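Local coordinates for protein glycosyl hydrolase (Rhizobium leguminosarum bv. trifolii, PDB 5NDX) that is an iduronidase, a bacterial orthologue of human alpha-L-iduronidase from glycosyl hydrolase family 39, and probably hydrolyses O-glycosidic bonds, at residues Arg20-Thr25 against Asn50-Leu56; Ala43-Pro49 against Ile587-Leu592; Leu372-Gly376 against Val407-Leu411. The protein carries 2 engineered substitutions. All blocks are in the same frame, centred on the assembly; numbering follows the deposited sequence.

Contact 1: Arg20-Thr25 against Asn50-Leu56; sequences RFWRGT and NEGIKFL. With 8U8 ((2~{R},3~{S},4~{S},5~{R},6~{S})-6-(4-methyl-2-oxidanylidene-chromen-7-yl)oxy-3,4,5-tris(oxidanyl)oxane-2-carboxylic acid), chain N; SO4 (sulfate ion), chain B.
In the first beta-alpha-beta unit of the TIM barrel, parallel strands 24-27 and 55-58 pair Gly-24 with Phe-55 (CA-CA 4.6 Å) and Thr-25 with Leu-56 (CA-CA 5.3 Å). Arg-23 centres an inverse gamma turn; its O accepts from Lys-54 N (3.0 Å) and Phe-55 N (3.2 Å). Asn-50 (phi/psi 56/48) and Glu-51 (53/46) are left-handed. Thr-25 N donates to Phe-55 O (3.1 Å). Thr-25 OG1 is hydrogen-bonded to His-314 ND1.

Arg-20 (mtm) donates through NH1 and NH2 to Asn-50 O (both 3.0 Å); NH1 also donates to Ala-373 O. A sulfate, probably from crystallisation liquor, accepts from Arg-20 NH2 (2.8 Å) and NE (3.1 Å) at O2, Arg-20 N at O1 (3.1 Å) and Arg-23 NH1 at O3 (2.7 Å). Arg-23 NE and NH2 bind Glu-51 O at 3.2 and 3.0 Å. Water 2 accepts from the like charges Arg-23 NH2 (2.7 Å) and Lys-54 NZ (2.9 Å) and donates to Glu-51 OE1 (2.6 Å).

In the pocket of the 4-methylumbelliferyl glycoside 8U8, the coumarin turns its edge to one face of the Phe-55 ring (CE2 to 8U8 C8 3.4 Å). Arg-23 NH1 donates to 8U8 O4 (3.3 Å) and all-t Lys-54 NZ to 8U8 O3 (2.8 Å).

Contact 2: Ala43-Pro49 against Ile587-Leu592; sequences AYIGGLP and ISTAFL
An interdomain junction forms here between the TIM barrel and the C-terminal beta domain. The end of helix 36-45 and the loop after it meet the start of strand 590-594 and the loop leading into it. Residues 43-45 are helical, and Gly-47 N still bonds back to Tyr-44 O (3.2 Å). The chain then extends through Leu-48 (phi/psi -72/151) and Pro-49 (-56/135). In 587-592, Thr-589 centres an inverse gamma turn, and the chain is extended from Ala-590 on.

CA atoms are nearest at Gly-47 and Thr-589 (4.5 Å), Leu-48 and Ser-588 (4.7 Å), and Tyr-44 and Ala-590 (5.5 Å). One hydrogen bond crosses, from Thr-589 N to Gly-47 O (2.8 Å). A CB on Gly-47 would point at Thr-589 OG1, about 3.0 Å away, so there is little room for a side chain. Thr-589 OG1 is hydrogen-bonded to Trp-556 O.

The rest is packing. Ala-590 CB points toward the helix end, 3.6 Å from Ala-43 O and 4.2 Å from Tyr-44 CD1. Tyr-44, chi1 m, brings its OH to 3.4 Å from Leu-592 CB. Pro-49 CG rests 3.6 Å from Ile-587 O. Ser-588 OG lies 3.5 Å from Leu-48 CA and is hydrogen-bonded to Glu-370.

Helix 364-372 packs on Leu-48 and Ile-587. Met-553 of the adjacent strand 549-557 touches Ala-43, Tyr-44 and Ala-590.

Contact 3: Leu372-Gly376 against Val407-Leu411; sequences LATLG and VSISL. Unlike the reference sequence in segment 407-411: Val-407 (reference Leu).
Residues 372-375 form a type I beta turn at the end of helix 364-372, closed by Leu-375 N to Leu-372 O (3.2 Å). Leu-375 then turns extended (phi/psi -67/153) into Gly-376. The partner, 407-411, is regular beta strand. CA atoms are nearest at Leu-375 and Ser-408 (5.2 Å) and at Leu-372 and Ser-410 (6.9 Å). The turn packs on one face of the strand, without backbone pairing between them.

Ser-408 and Ser-410 point toward the turn; Val-407, which differs from the reference sequence, and Ile-409 point away. Ser-408, chi1 t, makes a weak hydrogen bond from OG to Thr-374 O (3.0 Å). Thr-374 OG1, chi1 p, is bonded to Leu-371 O. Leu-375 (mt) sets its methyls against the strand: CD2 is 3.4 Å from Ser-408 O and CD1 is 3.7 Å from Ser-410 OG. Leu-372 (mt) brings CD2 to 3.7 Å from the same Ser-410 OG. Gln-521 hydrogen-bonds the OG of both serines.

The contact seats the end of helix 364-372, which packs against the barrel, on the nine-stranded sheet. Strand 407-413 runs between strands 395-401 and 518-526, both of which also touch Leu-375. Trp-22 packs against Leu-372 and Leu-375 from the barrel.

Overall arrangement
Contact 1 lies within the TIM barrel, about 5 Å from the chain centre; contacts 2 and 3 join the barrel side to the two beta regions. Contact 2 joins helix 36-45, which links the two strands of contact 1, to strand 590-594 in a C-terminal sheet. Contact 3 joins the end of helix 364-372 to the nine-stranded sheet. Their centres are about 13 Å (1 and 2), 14 Å (1 and 3) and 17 Å (2 and 3) apart. Along the chain, contact 1 closes before contact 3 opens; contact 2 alternates with 1 and spans 3. All touch: Ala-373 meets Arg-20, Gly-52 and Pro-49, and Ile-53 packs on Ile-45 and Leu-48. The segments carrying pocket residues thus also touch both junctions.

Contact 1: Arg20-Thr25 against Asn50-Leu56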
loop_
_atom_site.group_PDB
_atom_site.type_symbol
_atom_site.label_atom_id
_atom_site.label_comp_id
_atom_site.label_asym_id
_atom_site.label_seq_id
_atom_site.Cartn_x
_atom_site.Cartn_y
_atom_site.Cartn_z
ATOM N N ARG A 20 5.175 8.579 -7.089
ATOM C CA ARG A 20 4.862 7.292 -6.463
ATOM C C ARG A 20 3.361 7.208 -6.444
ATOM O O ARG A 20 2.710 7.625 -5.500
ATOM C CB ARG A 20 5.484 7.185 -5.059
ATOM C CG ARG A 20 7.025 7.374 -5.094
ATOM C CD ARG A 20 7.667 7.472 -3.709
ATOM N NE ARG A 20 6.998 8.549 -3.021
ATOM C CZ ARG A 20 6.624 8.572 -1.763
ATOM N NH1 ARG A 20 6.913 7.598 -0.892
ATOM N NH2 ARG A 20 5.908 9.595 -1.400
ATOM N N PHE A 21 2.802 6.653 -7.521
ATOM C CA PHE A 21 1.392 6.722 -7.795
ATOM C C PHE A 21 0.537 5.547 -7.257
ATOM O O PHE A 21 -0.643 5.448 -7.592
ATOM C CB PHE A 21 1.198 6.887 -9.322
ATOM C CG PHE A 21 1.743 5.732 -10.151
ATOM C CD1 PHE A 21 1.031 4.558 -10.291
ATOM C CD2 PHE A 21 2.982 5.821 -10.755
ATOM C CE1 PHE A 21 1.555 3.489 -11.024
ATOM C CE2 PHE A 21 3.528 4.759 -11.493
ATOM C CZ PHE A 21 2.808 3.612 -11.636
ATOM N N TRP A 22 1.130 4.670 -6.452
ATOM C CA TRP A 22 0.569 3.392 -6.039
ATOM C C TRP A 22 0.335 3.345 -4.534
ATOM O O TRP A 22 0.246 2.245 -3.961
ATOM C CB TRP A 22 1.536 2.241 -6.380
ATOM C CG TRP A 22 2.900 2.505 -5.768
ATOM C CD1 TRP A 22 3.292 2.295 -4.465
ATOM C CD2 TRP A 22 4.005 3.099 -6.430
ATOM N NE1 TRP A 22 4.594 2.675 -4.314
ATOM C CE2 TRP A 22 5.045 3.200 -5.495
ATOM C CE3 TRP A 22 4.225 3.530 -7.744
ATOM C CZ2 TRP A 22 6.300 3.727 -5.826
ATOM C CZ3 TRP A 22 5.460 4.054 -8.075
ATOM C CH2 TRP A 22 6.496 4.124 -7.121
ATOM N N ARG A 23 0.206 4.500 -3.890
ATOM C CA ARG A 23 0.334 4.559 -2.422
ATOM C C ARG A 23 -1.035 4.425 -1.762
ATOM O O ARG A 23 -1.546 5.324 -1.093
ATOM C CB ARG A 23 1.096 5.790 -1.967
ATOM C CG ARG A 23 2.594 5.781 -2.306
ATOM C CD ARG A 23 3.172 7.134 -2.756
ATOM N NE ARG A 23 2.941 8.006 -1.816
ATOM C CZ ARG A 23 2.543 9.255 -1.786
ATOM N NH1 ARG A 23 2.443 10.170 -2.758
ATOM N NH2 ARG A 23 2.409 9.592 -0.525
ATOM N N GLY A 24 -1.613 3.262 -1.950
ATOM C CA GLY A 24 -2.961 2.972 -1.479
ATOM C C GLY A 24 -3.209 1.509 -1.346
ATOM O O GLY A 24 -2.637 0.694 -2.084
ATOM N N THR A 25 -4.064 1.155 -0.410
ATOM C CA THR A 25 -4.563 -0.199 -0.307
ATOM C C THR A 25 -6.032 -0.111 0.130
ATOM O O THR A 25 -6.615 0.972 0.242
ATOM C CB THR A 25 -3.685 -1.104 0.638
ATOM O OG1 THR A 25 -4.193 -2.453 0.659
ATOM C CG2 THR A 25 -3.690 -0.612 2.052
ATOM N N ASN A 50 7.993 8.036 4.002
ATOM C CA ASN A 50 7.471 9.082 3.144
ATOM C C ASN A 50 6.034 8.841 2.675
ATOM O O ASN A 50 5.730 8.926 1.486
ATOM C CB ASN A 50 8.421 9.233 1.904
ATOM C CG ASN A 50 8.147 10.512 1.090
ATOM O OD1 ASN A 50 7.389 11.371 1.508
ATOM N ND2 ASN A 50 8.776 10.632 -0.101
ATOM N N GLU A 51 5.167 8.495 3.611
ATOM C CA GLU A 51 3.780 8.175 3.305
ATOM C C GLU A 51 3.667 7.100 2.200
ATOM O O GLU A 51 2.871 7.211 1.267
ATOM C CB GLU A 51 3.000 9.460 2.960
ATOM C CG GLU A 51 2.980 10.526 4.098
ATOM C CD GLU A 51 2.146 11.755 3.646
ATOM O OE1 GLU A 51 2.625 12.509 2.791
ATOM O OE2 GLU A 51 0.964 11.852 3.967
ATOM N N GLY A 52 4.458 6.044 2.338
ATOM C CA GLY A 52 4.543 4.948 1.325
ATOM C C GLY A 52 3.208 4.274 1.062
ATOM O O GLY A 52 2.959 3.796 -0.046
ATOM N N ILE A 53 2.347 4.237 2.082
ATOM C CA ILE A 53 0.905 4.060 1.855
ATOM C C ILE A 53 0.191 5.229 2.513
ATOM O O ILE A 53 0.405 5.512 3.698
ATOM C CB ILE A 53 0.355 2.731 2.416
ATOM C CG1 ILE A 53 0.961 1.540 1.646
ATOM C CG2 ILE A 53 -1.165 2.656 2.224
ATOM C CD1 ILE A 53 0.702 0.213 2.332
ATOM N N LYS A 54 -0.673 5.862 1.739
ATOM C CA LYS A 54 -1.324 7.112 2.144
ATOM C C LYS A 54 -2.847 7.019 2.200
ATOM O O LYS A 54 -3.439 7.659 3.069
ATOM C CB LYS A 54 -0.910 8.207 1.196
ATOM C CG LYS A 54 -1.430 9.598 1.509
ATOM C CD LYS A 54 -0.771 10.600 0.572
ATOM C CE LYS A 54 -1.313 12.026 0.836
ATOM N NZ LYS A 54 -0.475 12.970 0.023
ATOM N N PHE A 55 -3.459 6.257 1.281
ATOM C CA PHE A 55 -4.909 6.141 1.160
ATOM C C PHE A 55 -5.414 4.743 1.465
ATOM O O PHE A 55 -4.773 3.760 1.088
ATOM C CB PHE A 55 -5.360 6.572 -0.237
ATOM C CG PHE A 55 -5.059 8.018 -0.545
ATOM C CD1 PHE A 55 -5.914 9.019 -0.095
ATOM C CD2 PHE A 55 -3.957 8.361 -1.231
ATOM C CE1 PHE A 55 -5.634 10.355 -0.333
ATOM C CE2 PHE A 55 -3.657 9.703 -1.491
ATOM C CZ PHE A 55 -4.516 10.710 -1.038
ATOM N N LEU A 56 -6.539 4.663 2.176
ATOM C CA LEU A 56 -7.269 3.429 2.386
ATOM C C LEU A 56 -8.618 3.535 1.715
ATOM O O LEU A 56 -9.344 4.510 1.956
ATOM C CB LEU A 56 -7.529 3.206 3.860
ATOM C CG LEU A 56 -6.429 2.827 4.780
ATOM C CD1 LEU A 56 -7.020 2.513 6.144
ATOM C CD2 LEU A 56 -5.676 1.608 4.244
HETATM C C15 8U8 N . -8.473 9.158 -6.634
HETATM C C13 8U8 N . -7.510 10.077 -7.058
HETATM C C14 8U8 N . -7.807 10.981 -8.070
HETATM C C16 8U8 N . -6.879 11.944 -8.438
HETATM O O9 8U8 N . -7.136 12.697 -9.368
HETATM O O8 8U8 N . -5.644 11.966 -7.867
HETATM C C11 8U8 N . -5.356 11.129 -6.849
HETATM C C10 8U8 N . -4.121 11.301 -6.274
HETATM C C12 8U8 N . -6.264 10.168 -6.428
HETATM C C7 8U8 N . -5.888 9.355 -5.359
HETATM C C8 8U8 N . -4.635 9.520 -4.780
HETATM C C9 8U8 N . -3.740 10.498 -5.220
HETATM O O2 8U8 N . -2.523 10.628 -4.601
HETATM C C5 8U8 N . -1.803 11.883 -4.724
HETATM O O1 8U8 N . -1.066 11.670 -5.940
HETATM C C1 8U8 N . -0.098 12.668 -6.337
HETATM C C6 8U8 N . -0.785 14.042 -6.663
HETATM O O7 8U8 N . -1.981 14.050 -7.016
HETATM O O6 8U8 N . -0.102 15.062 -6.485
HETATM C C2 8U8 N . 0.896 12.777 -5.183
HETATM O O5 8U8 N . 1.961 13.737 -5.463
HETATM C C3 8U8 N . 0.154 13.149 -3.879
HETATM O O4 8U8 N . 1.096 13.150 -2.838
HETATM C C4 8U8 N . -0.899 12.088 -3.558
HETATM O O3 8U8 N . -1.681 12.449 -2.417
HETATM S S SO4 B . 4.833 11.442 -4.878
HETATM O O1 SO4 B . 5.850 11.353 -5.941
HETATM O O2 SO4 B . 5.482 11.255 -3.553
HETATM O O3 SO4 B . 3.693 10.516 -5.092
HETATM O O4 SO4 B . 4.267 12.817 -4.918
HETATM O O HOH W 1 5.056 2.546 -1.557
HETATM O O HOH W 2 2.308 12.171 0.268
#

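Contact 2: Ala43-Pro49 against Ile587-Leu592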
loop_
_atom_site.group_PDB
_atom_site.type_symbol
_atom_site.label_atom_id
_atom_site.label_comp_id
_atom_site.label_asym_id
_atom_site.label_seq_id
_atom_site.Cartn_x
_atom_site.Cartn_y
_atom_site.Cartn_z
ATOM N N ALA A 43 -0.829 0.678 12.157
ATOM C CA ALA A 43 0.483 1.155 12.574
ATOM C C ALA A 43 1.538 0.776 11.555
ATOM O O ALA A 43 2.378 1.605 11.206
ATOM C CB ALA A 43 0.843 0.548 13.922
ATOM N N TYR A 44 1.528 -0.490 11.085
ATOM C CA TYR A 44 2.503 -0.853 10.029
ATOM C C TYR A 44 2.206 -0.143 8.728
ATOM O O TYR A 44 3.128 0.336 8.074
ATOM C CB TYR A 44 2.521 -2.325 9.713
ATOM C CG TYR A 44 2.803 -3.248 10.827
ATOM C CD1 TYR A 44 4.101 -3.654 11.167
ATOM C CD2 TYR A 44 1.748 -3.752 11.555
ATOM C CE1 TYR A 44 4.300 -4.590 12.177
ATOM C CE2 TYR A 44 1.955 -4.620 12.577
ATOM C CZ TYR A 44 3.213 -5.041 12.890
ATOM O OH TYR A 44 3.233 -5.935 13.948
ATOM N N ILE A 45 0.917 -0.045 8.367
ATOM C CA ILE A 45 0.504 0.556 7.096
ATOM C C ILE A 45 0.823 2.062 7.056
ATOM O O ILE A 45 1.294 2.567 6.045
ATOM C CB ILE A 45 -0.970 0.313 6.821
ATOM C CG1 ILE A 45 -1.213 -1.176 6.600
ATOM C CG2 ILE A 45 -1.452 1.106 5.613
ATOM C CD1 ILE A 45 -2.682 -1.565 6.759
ATOM N N GLY A 46 0.640 2.756 8.171
ATOM C CA GLY A 46 0.994 4.176 8.254
ATOM C C GLY A 46 2.456 4.477 8.509
ATOM O O GLY A 46 2.824 5.624 8.607
ATOM N N GLY A 47 3.261 3.474 8.734
ATOM C CA GLY A 47 4.670 3.663 9.036
ATOM C C GLY A 47 5.685 3.572 7.910
ATOM O O GLY A 47 6.867 3.602 8.198
ATOM N N LEU A 48 5.251 3.472 6.653
ATOM C CA LEU A 48 6.153 3.323 5.511
ATOM C C LEU A 48 6.873 4.625 5.260
ATOM O O LEU A 48 6.349 5.670 5.515
ATOM C CB LEU A 48 5.459 2.869 4.228
ATOM C CG LEU A 48 5.174 1.379 4.045
ATOM C CD1 LEU A 48 4.062 0.946 4.918
ATOM C CD2 LEU A 48 4.788 1.024 2.616
ATOM N N PRO A 49 8.089 4.564 4.714
ATOM C CA PRO A 49 8.826 5.812 4.469
ATOM C C PRO A 49 8.026 6.761 3.617
ATOM O O PRO A 49 7.421 6.327 2.629
ATOM C CB PRO A 49 10.035 5.350 3.690
ATOM C CG PRO A 49 10.231 3.926 4.076
ATOM C CD PRO A 49 8.886 3.375 4.424
ATOM N N ILE A 587 13.064 -0.131 8.411
ATOM C CA ILE A 587 12.831 1.072 7.598
ATOM C C ILE A 587 11.454 1.747 7.799
ATOM O O ILE A 587 11.284 2.898 7.387
ATOM C CB ILE A 587 13.086 0.883 6.099
ATOM C CG1 ILE A 587 12.147 -0.147 5.534
ATOM C CG2 ILE A 587 14.528 0.496 5.844
ATOM C CD1 ILE A 587 12.345 -0.294 4.037
ATOM N N SER A 588 10.501 1.032 8.382
ATOM C CA SER A 588 9.188 1.578 8.690
ATOM C C SER A 588 9.129 1.912 10.173
ATOM O O SER A 588 9.834 1.324 10.979
ATOM C CB SER A 588 8.049 0.552 8.321
ATOM O OG SER A 588 7.845 0.557 6.883
ATOM N N THR A 589 8.248 2.828 10.524
ATOM C CA THR A 589 8.172 3.368 11.869
ATOM C C THR A 589 7.144 2.646 12.694
ATOM O O THR A 589 6.228 3.250 13.211
ATOM C CB THR A 589 7.841 4.857 11.793
ATOM O OG1 THR A 589 6.550 5.018 11.212
ATOM C CG2 THR A 589 8.886 5.570 10.965
ATOM N N ALA A 590 7.344 1.337 12.841
ATOM C CA ALA A 590 6.454 0.494 13.587
ATOM C C ALA A 590 7.209 -0.750 14.048
ATOM O O ALA A 590 8.146 -1.186 13.399
ATOM C CB ALA A 590 5.237 0.122 12.746
ATOM N N PHE A 591 6.866 -1.251 15.226
ATOM C CA PHE A 591 7.523 -2.430 15.761
ATOM C C PHE A 591 6.674 -3.159 16.772
ATOM O O PHE A 591 6.169 -2.560 17.703
ATOM C CB PHE A 591 8.864 -2.033 16.377
ATOM C CG PHE A 591 9.625 -3.188 16.960
ATOM C CD1 PHE A 591 10.234 -4.121 16.138
ATOM C CD2 PHE A 591 9.685 -3.383 18.345
ATOM C CE1 PHE A 591 10.958 -5.209 16.681
ATOM C CE2 PHE A 591 10.385 -4.476 18.881
ATOM C CZ PHE A 591 11.028 -5.386 18.042
ATOM N N LEU A 592 6.511 -4.461 16.584
ATOM C CA LEU A 592 5.822 -5.297 17.540
ATOM C C LEU A 592 6.835 -5.933 18.507
ATOM O O LEU A 592 7.710 -6.670 18.070
ATOM C CB LEU A 592 4.942 -6.391 16.853
ATOM C CG LEU A 592 4.246 -7.023 18.086
ATOM C CD1 LEU A 592 2.791 -6.670 18.232
ATOM C CD2 LEU A 592 4.608 -8.412 18.481
#

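Contact 3: Leu372-Gly376 against Val407-Leu411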
loop_
_atom_site.group_PDB
_atom_site.type_symbol
_atom_site.label_atom_id
_atom_site.label_comp_id
_atom_site.label_asym_id
_atom_site.label_seq_id
_atom_site.Cartn_x
_atom_site.Cartn_y
_atom_site.Cartn_z
ATOM N N LEU A 372 9.479 0.246 -2.418
ATOM C CA LEU A 372 9.040 1.210 -3.436
ATOM C C LEU A 372 8.817 2.646 -2.851
ATOM O O LEU A 372 8.975 3.654 -3.570
ATOM C CB LEU A 372 7.764 0.713 -4.135
ATOM C CG LEU A 372 7.890 -0.557 -4.973
ATOM C CD1 LEU A 372 6.536 -1.147 -5.288
ATOM C CD2 LEU A 372 8.575 -0.240 -6.265
ATOM N N ALA A 373 8.494 2.718 -1.561
ATOM C CA ALA A 373 8.219 3.974 -0.895
ATOM C C ALA A 373 9.464 4.846 -0.835
ATOM O O ALA A 373 9.315 6.040 -0.709
ATOM C CB ALA A 373 7.725 3.726 0.511
ATOM N N THR A 374 10.662 4.243 -0.933
ATOM C CA THR A 374 11.926 4.984 -0.923
ATOM C C THR A 374 12.289 5.682 -2.197
ATOM O O THR A 374 13.335 6.329 -2.239
ATOM C CB THR A 374 13.131 4.073 -0.561
ATOM O OG1 THR A 374 13.404 3.131 -1.635
ATOM C CG2 THR A 374 12.851 3.333 0.724
ATOM N N LEU A 375 11.501 5.522 -3.258
ATOM C CA LEU A 375 11.851 6.116 -4.517
ATOM C C LEU A 375 11.777 7.645 -4.451
ATOM O O LEU A 375 11.075 8.213 -3.634
ATOM C CB LEU A 375 10.980 5.577 -5.637
ATOM C CG LEU A 375 11.302 4.135 -6.086
ATOM C CD1 LEU A 375 10.160 3.497 -6.866
ATOM C CD2 LEU A 375 12.582 4.106 -6.889
ATOM N N GLY A 376 12.575 8.265 -5.302
ATOM C CA GLY A 376 12.686 9.699 -5.398
ATOM C C GLY A 376 11.667 10.364 -6.291
ATOM O O GLY A 376 10.653 9.768 -6.616
ATOM N N VAL A 407 20.567 8.507 -5.208
ATOM C CA VAL A 407 19.591 7.790 -6.000
ATOM C C VAL A 407 18.888 6.710 -5.195
ATOM O O VAL A 407 19.414 6.218 -4.205
ATOM C CB VAL A 407 20.196 7.227 -7.306
ATOM C CG1 VAL A 407 20.801 8.365 -8.118
ATOM C CG2 VAL A 407 21.233 6.148 -7.043
ATOM N N SER A 408 17.677 6.391 -5.640
ATOM C CA SER A 408 16.937 5.247 -5.209
ATOM C C SER A 408 16.503 4.538 -6.464
ATOM O O SER A 408 15.788 5.105 -7.318
ATOM C CB SER A 408 15.710 5.647 -4.393
ATOM O OG SER A 408 14.987 4.480 -3.969
ATOM N N ILE A 409 16.909 3.279 -6.563
ATOM C CA ILE A 409 16.651 2.459 -7.740
ATOM C C ILE A 409 15.953 1.154 -7.345
ATOM O O ILE A 409 16.470 0.416 -6.490
ATOM C CB ILE A 409 17.960 2.106 -8.417
ATOM C CG1 ILE A 409 18.667 3.360 -8.928
ATOM C CG2 ILE A 409 17.734 1.119 -9.588
ATOM C CD1 ILE A 409 20.140 3.152 -9.107
ATOM N N SER A 410 14.792 0.885 -7.938
ATOM C CA SER A 410 14.146 -0.407 -7.815
ATOM C C SER A 410 14.605 -1.265 -8.991
ATOM O O SER A 410 14.425 -0.888 -10.154
ATOM C CB SER A 410 12.639 -0.284 -7.814
ATOM O OG SER A 410 12.177 0.413 -6.683
ATOM N N LEU A 411 15.232 -2.402 -8.709
ATOM C CA LEU A 411 15.580 -3.383 -9.757
ATOM C C LEU A 411 14.620 -4.594 -9.591
ATOM O O LEU A 411 14.626 -5.286 -8.546
ATOM C CB LEU A 411 17.013 -3.791 -9.605
ATOM C CG LEU A 411 17.552 -4.647 -10.745
ATOM C CD1 LEU A 411 17.570 -3.875 -12.066
ATOM C CD2 LEU A 411 18.948 -5.115 -10.380
#